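Side-chain contacts in molybdopterin-guanine dinucleotide biosynthesis protein B (MobB) (Archaeoglobus fulgidus, PDB 2F1R), which probably binds GTP and takes part in making the molybdopterin-guanine dinucleotide form of the molybdenum cofactor: residues 51-56 and 63-68; 75-80 and 85-90. One frame throughout, in Å; residues are numbered along the deposited sequence.

Contact 1: residues 51-56 and 63-68; sequences KDSWKI and VVIASP
A helix-to-strand connection at the dimer interface joins these segments: helix 52-59 lies against strand 62-66, the strand that follows it in the chain, and Ser-53 and Ile-56 of the helix meet Val-63 and Ile-65 of the strand. The two elements run nearly antiparallel, at 158°, with their axes 9.3 Å apart at the closest point. Ser-53 reaches both strand residues. Its CB lies 3.8 Å from CG1 of Val-63, while its OG stands 3.6 Å from CD1 of Ile-65, a van der Waals meeting of a hydroxyl with a methyl. The two branches of Val-63 divide the work. CG1, anti to the backbone N, goes to the CB of Ser-53; CG2 touches the backbone O of Ser-53 at 3.7 Å and CG2 of Ile-56 at 3.9 Å. The side chains of Ile-56 and Val-63 cross at about a right angle and touch through these CG2 methyls. Ile-65 reaches the helix with its extended end, CD1. On the strand's far side Val-64 packs on Leu-71 and Phe-73 of strand 70-76. Backbone bonds tie Val-63 to Ile-74 and Ile-65 to Ala-72, and residues 63-66 also form a parallel ladder with a strand of the second subunit. Ile-56 packs on Glu-102 and Ile-65 on His-39, both of that subunit. No hydrogen bond passes between helix and strand here; the strand's backbone bonding lies within the sheet, and the helix is held to it by aliphatic branches and one serine, a small, mostly apolar contact of 156 Å² of buried surface.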
# COMPACT_ATOMS: atom_id res chain seq x y z
N LYS A 51 -0.09 -6.95 15.59
CA LYS A 51 0.37 -5.59 15.88
C LYS A 51 1.84 -5.36 15.45
O LYS A 51 2.39 -4.27 15.66
CB LYS A 51 0.16 -5.28 17.38
CG LYS A 51 0.26 -3.78 17.78
CD LYS A 51 -0.97 -2.91 17.38
CE LYS A 51 -1.00 -1.61 18.21
NZ LYS A 51 -1.76 -0.45 17.61
N ASP A 52 2.46 -6.36 14.84
CA ASP A 52 3.90 -6.32 14.57
C ASP A 52 4.28 -5.37 13.45
O ASP A 52 5.34 -4.77 13.51
CB ASP A 52 4.46 -7.72 14.26
CG ASP A 52 4.56 -8.62 15.50
OD1 ASP A 52 4.58 -8.09 16.64
OD2 ASP A 52 4.62 -9.85 15.33
N SER A 53 3.43 -5.25 12.43
CA SER A 53 3.74 -4.39 11.29
C SER A 53 3.71 -2.92 11.72
O SER A 53 4.53 -2.10 11.28
CB SER A 53 2.82 -4.70 10.10
OG SER A 53 1.47 -4.75 10.46
N TRP A 54 2.79 -2.63 12.63
CA TRP A 54 2.75 -1.36 13.32
C TRP A 54 4.07 -1.06 14.10
O TRP A 54 4.65 0.02 13.96
CB TRP A 54 1.52 -1.30 14.21
CG TRP A 54 1.48 -0.04 14.89
CD1 TRP A 54 1.08 1.18 14.36
CD2 TRP A 54 1.95 0.23 16.21
NE1 TRP A 54 1.25 2.17 15.30
CE2 TRP A 54 1.78 1.62 16.44
CE3 TRP A 54 2.49 -0.57 17.23
CZ2 TRP A 54 2.13 2.23 17.66
CZ3 TRP A 54 2.84 0.03 18.44
CH2 TRP A 54 2.66 1.41 18.64
N LYS A 55 4.55 -2.03 14.88
CA LYS A 55 5.86 -1.94 15.55
C LYS A 55 7.02 -1.75 14.59
O LYS A 55 7.91 -0.92 14.82
CB LYS A 55 6.14 -3.20 16.35
CG LYS A 55 5.50 -3.21 17.67
CD LYS A 55 5.49 -4.61 18.24
CE LYS A 55 4.26 -4.82 19.15
NZ LYS A 55 4.50 -5.96 20.08
N ILE A 56 7.06 -2.55 13.53
CA ILE A 56 8.12 -2.41 12.52
C ILE A 56 8.01 -1.00 11.88
O ILE A 56 8.99 -0.26 11.79
CB ILE A 56 8.08 -3.57 11.46
CG1 ILE A 56 8.53 -4.90 12.11
CG2 ILE A 56 9.01 -3.25 10.30
CD1 ILE A 56 7.82 -6.14 11.61
N VAL A 63 6.62 -0.66 5.27
CA VAL A 63 6.15 -2.02 5.47
C VAL A 63 5.31 -2.54 4.28
O VAL A 63 4.44 -1.83 3.78
CB VAL A 63 5.31 -2.08 6.78
CG1 VAL A 63 4.68 -3.47 6.98
CG2 VAL A 63 6.22 -1.75 7.99
N VAL A 64 5.62 -3.75 3.81
CA VAL A 64 4.75 -4.45 2.84
C VAL A 64 4.15 -5.67 3.52
O VAL A 64 4.89 -6.49 4.05
CB VAL A 64 5.47 -4.86 1.52
CG1 VAL A 64 4.56 -5.69 0.63
CG2 VAL A 64 5.92 -3.67 0.72
N ILE A 65 2.83 -5.75 3.54
CA ILE A 65 2.15 -6.93 4.03
C ILE A 65 1.65 -7.68 2.82
O ILE A 65 0.83 -7.17 2.06
CB ILE A 65 1.00 -6.58 4.99
CG1 ILE A 65 1.52 -5.63 6.05
CG2 ILE A 65 0.52 -7.83 5.72
CD1 ILE A 65 0.47 -5.18 7.08
N ALA A 66 2.22 -8.87 2.61
CA ALA A 66 1.98 -9.66 1.40
C ALA A 66 1.14 -10.87 1.75
O ALA A 66 1.32 -11.51 2.81
CB ALA A 66 3.30 -10.09 0.75
N SER A 67 0.21 -11.17 0.87
CA SER A 67 -0.63 -12.35 1.03
C SER A 67 -0.83 -12.80 -0.36
O SER A 67 -0.44 -12.07 -1.29
CB SER A 67 -1.95 -11.98 1.68
OG SER A 67 -2.94 -11.65 0.73
N PRO A 68 -1.43 -14.00 -0.55
CA PRO A 68 -1.58 -14.52 -1.89
C PRO A 68 -2.45 -13.68 -2.78
O PRO A 68 -2.26 -13.74 -3.96
CB PRO A 68 -2.24 -15.90 -1.67
CG PRO A 68 -1.93 -16.22 -0.22
CD PRO A 68 -1.98 -14.93 0.47

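Contact 2: residues 75-80 and 85-90; sequences RRVSEE and LDWIYE
The indole of Trp-87 has NH2 of Arg-75 at its edge, near the ring plane, while Val-77 comes to the same benzene end obliquely. Arg-75 NH2 lies 3.5 Å from CH2 of Trp-87 and 3.8 Å from its CZ2. The planes of guanidinium and indole are 67° apart, so the two groups do not stack. From the Val-77 side, methyl CG1 is 3.9 Å from CH2 and 4.0 Å from CZ3 of Trp-87, making CH2 the ring atom that both Arg-75 and Val-77 share. The arginine and tryptophan side chains come from opposite directions. CG of Trp-87 is anti to its backbone N (chi1 -173°), which carries the benzene end of the indole away from the helix to the other segment. In Arg-75 the bend at chi3, -91°, brings NH2 to the ring. No hydrogen bond links the segments; the contact is van der Waals packing of a charged group and a methyl about one indole corner. Arg-75 NH1 also makes a long, weak ion pair with Asp-95 of the second subunit. At the start of helix 85-93, Asp-84 OD1 accepts a hydrogen bond from Trp-87 N, fixing the backbone that carries the indole. Arg-75 belongs to strand 70-76, and Val-77 to the link between that strand and helix 79-82, with Ser-78 as its N-cap. Arg-75 packs in addition on Arg-91 and Tyr-92 of helix 85-93, whose other side sends Leu-85 and Tyr-89 to strand 98-102; the helix thus lies between the two-stranded sheet and the parallel sheet.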
# COMPACT_ATOMS: atom_id res chain seq x y z
N ARG A 75 3.90 3.46 3.98
CA ARG A 75 5.15 4.18 3.91
C ARG A 75 5.13 5.66 4.31
O ARG A 75 4.18 6.38 4.03
CB ARG A 75 5.75 4.03 2.51
CG ARG A 75 4.94 4.63 1.44
CD ARG A 75 5.82 4.76 0.24
NE ARG A 75 6.51 6.01 0.17
CZ ARG A 75 7.62 6.20 -0.53
NH1 ARG A 75 8.18 5.18 -1.16
NH2 ARG A 75 8.20 7.41 -0.55
N ARG A 76 6.20 6.11 4.95
CA ARG A 76 6.35 7.53 5.32
C ARG A 76 6.47 8.45 4.10
O ARG A 76 7.18 8.17 3.09
CB ARG A 76 7.47 7.71 6.37
CG ARG A 76 8.91 7.37 5.88
CD ARG A 76 9.85 6.78 6.98
NE ARG A 76 9.37 5.45 7.38
CZ ARG A 76 8.98 5.11 8.61
NH1 ARG A 76 9.05 5.98 9.60
NH2 ARG A 76 8.47 3.92 8.84
N VAL A 77 5.71 9.54 4.13
CA VAL A 77 5.87 10.58 3.13
C VAL A 77 6.09 11.96 3.78
O VAL A 77 5.70 12.15 4.90
CB VAL A 77 4.62 10.64 2.16
CG1 VAL A 77 4.51 9.34 1.41
CG2 VAL A 77 3.32 10.98 2.94
N SER A 78 6.71 12.90 3.06
CA SER A 78 6.55 14.31 3.44
C SER A 78 5.08 14.79 3.26
O SER A 78 4.32 14.20 2.48
CB SER A 78 7.51 15.20 2.62
OG SER A 78 7.16 15.26 1.25
N GLU A 79 4.68 15.85 3.97
CA GLU A 79 3.31 16.34 3.78
C GLU A 79 2.99 16.68 2.29
O GLU A 79 1.88 16.45 1.82
CB GLU A 79 2.95 17.51 4.71
CG GLU A 79 3.57 18.84 4.33
CD GLU A 79 2.76 19.70 3.28
OE1 GLU A 79 1.48 19.72 3.28
OE2 GLU A 79 3.44 20.39 2.45
N GLU A 80 3.97 17.21 1.57
CA GLU A 80 3.69 17.61 0.21
C GLU A 80 3.48 16.41 -0.70
O GLU A 80 2.58 16.43 -1.52
CB GLU A 80 4.71 18.60 -0.33
CG GLU A 80 6.04 18.03 -0.81
CD GLU A 80 6.99 19.15 -1.32
OE1 GLU A 80 6.46 20.26 -1.73
OE2 GLU A 80 8.24 18.90 -1.30
N LEU A 85 -1.36 14.44 -5.80
CA LEU A 85 -1.98 13.39 -6.58
C LEU A 85 -1.13 12.85 -7.73
O LEU A 85 -1.21 11.67 -8.06
CB LEU A 85 -3.34 13.86 -7.13
CG LEU A 85 -4.56 13.76 -6.25
CD1 LEU A 85 -5.82 14.34 -6.96
CD2 LEU A 85 -4.80 12.29 -5.79
N ASP A 86 -0.34 13.70 -8.37
CA ASP A 86 0.50 13.27 -9.48
C ASP A 86 1.67 12.43 -9.03
O ASP A 86 2.06 11.50 -9.76
CB ASP A 86 1.06 14.47 -10.23
CG ASP A 86 -0.04 15.40 -10.80
OD1 ASP A 86 -1.08 14.91 -11.33
OD2 ASP A 86 0.19 16.63 -10.70
N TRP A 87 2.24 12.78 -7.87
CA TRP A 87 3.28 11.99 -7.22
C TRP A 87 2.70 10.64 -6.85
O TRP A 87 3.34 9.63 -7.03
CB TRP A 87 3.81 12.71 -5.96
CG TRP A 87 4.99 12.08 -5.31
CD1 TRP A 87 6.30 12.33 -5.60
CD2 TRP A 87 5.01 11.09 -4.25
NE1 TRP A 87 7.12 11.58 -4.80
CE2 TRP A 87 6.36 10.81 -3.96
CE3 TRP A 87 4.02 10.41 -3.52
CZ2 TRP A 87 6.76 9.88 -2.99
CZ3 TRP A 87 4.42 9.48 -2.55
CH2 TRP A 87 5.76 9.22 -2.30
N ILE A 88 1.46 10.61 -6.35
CA ILE A 88 0.83 9.34 -6.00
C ILE A 88 0.57 8.49 -7.25
O ILE A 88 0.92 7.32 -7.26
CB ILE A 88 -0.46 9.51 -5.16
CG1 ILE A 88 -0.18 10.20 -3.82
CG2 ILE A 88 -1.10 8.15 -4.82
CD1 ILE A 88 -1.48 10.78 -3.13
N TYR A 89 -0.07 9.08 -8.26
CA TYR A 89 -0.27 8.44 -9.58
C TYR A 89 1.02 7.78 -10.12
O TYR A 89 1.01 6.58 -10.48
CB TYR A 89 -0.85 9.44 -10.60
CG TYR A 89 -1.30 8.81 -11.90
CD1 TYR A 89 -2.62 8.35 -12.06
CD2 TYR A 89 -0.40 8.63 -12.98
CE1 TYR A 89 -3.01 7.71 -13.24
CE2 TYR A 89 -0.79 7.98 -14.15
CZ TYR A 89 -2.10 7.55 -14.28
OH TYR A 89 -2.51 6.92 -15.46
N GLU A 90 2.13 8.53 -10.14
CA GLU A 90 3.41 7.95 -10.63
C GLU A 90 3.95 6.74 -9.89
O GLU A 90 4.38 5.76 -10.52
CB GLU A 90 4.51 9.00 -10.74
CG GLU A 90 4.22 10.10 -11.80
CD GLU A 90 3.87 9.56 -13.20
OE1 GLU A 90 4.38 8.45 -13.59
OE2 GLU A 90 3.11 10.28 -13.91

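Overall arrangement
Contact 1 is complete in the chain before contact 2 begins; their centres are about 20 Å apart and their nearest atoms about 5 Å, without touching. Strands 62-66 and 70-76, neighbours in the two-stranded antiparallel sheet, supply one side of each: contact 1 sets helix 52-59 on the first strand, and contact 2 sets helix 85-93 against the end of the second. Arg-76 ties the two regions further through its salt bridge to Asp-62. Both contacts also touch the second subunit, whose strands extend the sheet across the interface. Together they place this strand pair, projecting from the parallel sheet, between two helices where the dimer forms.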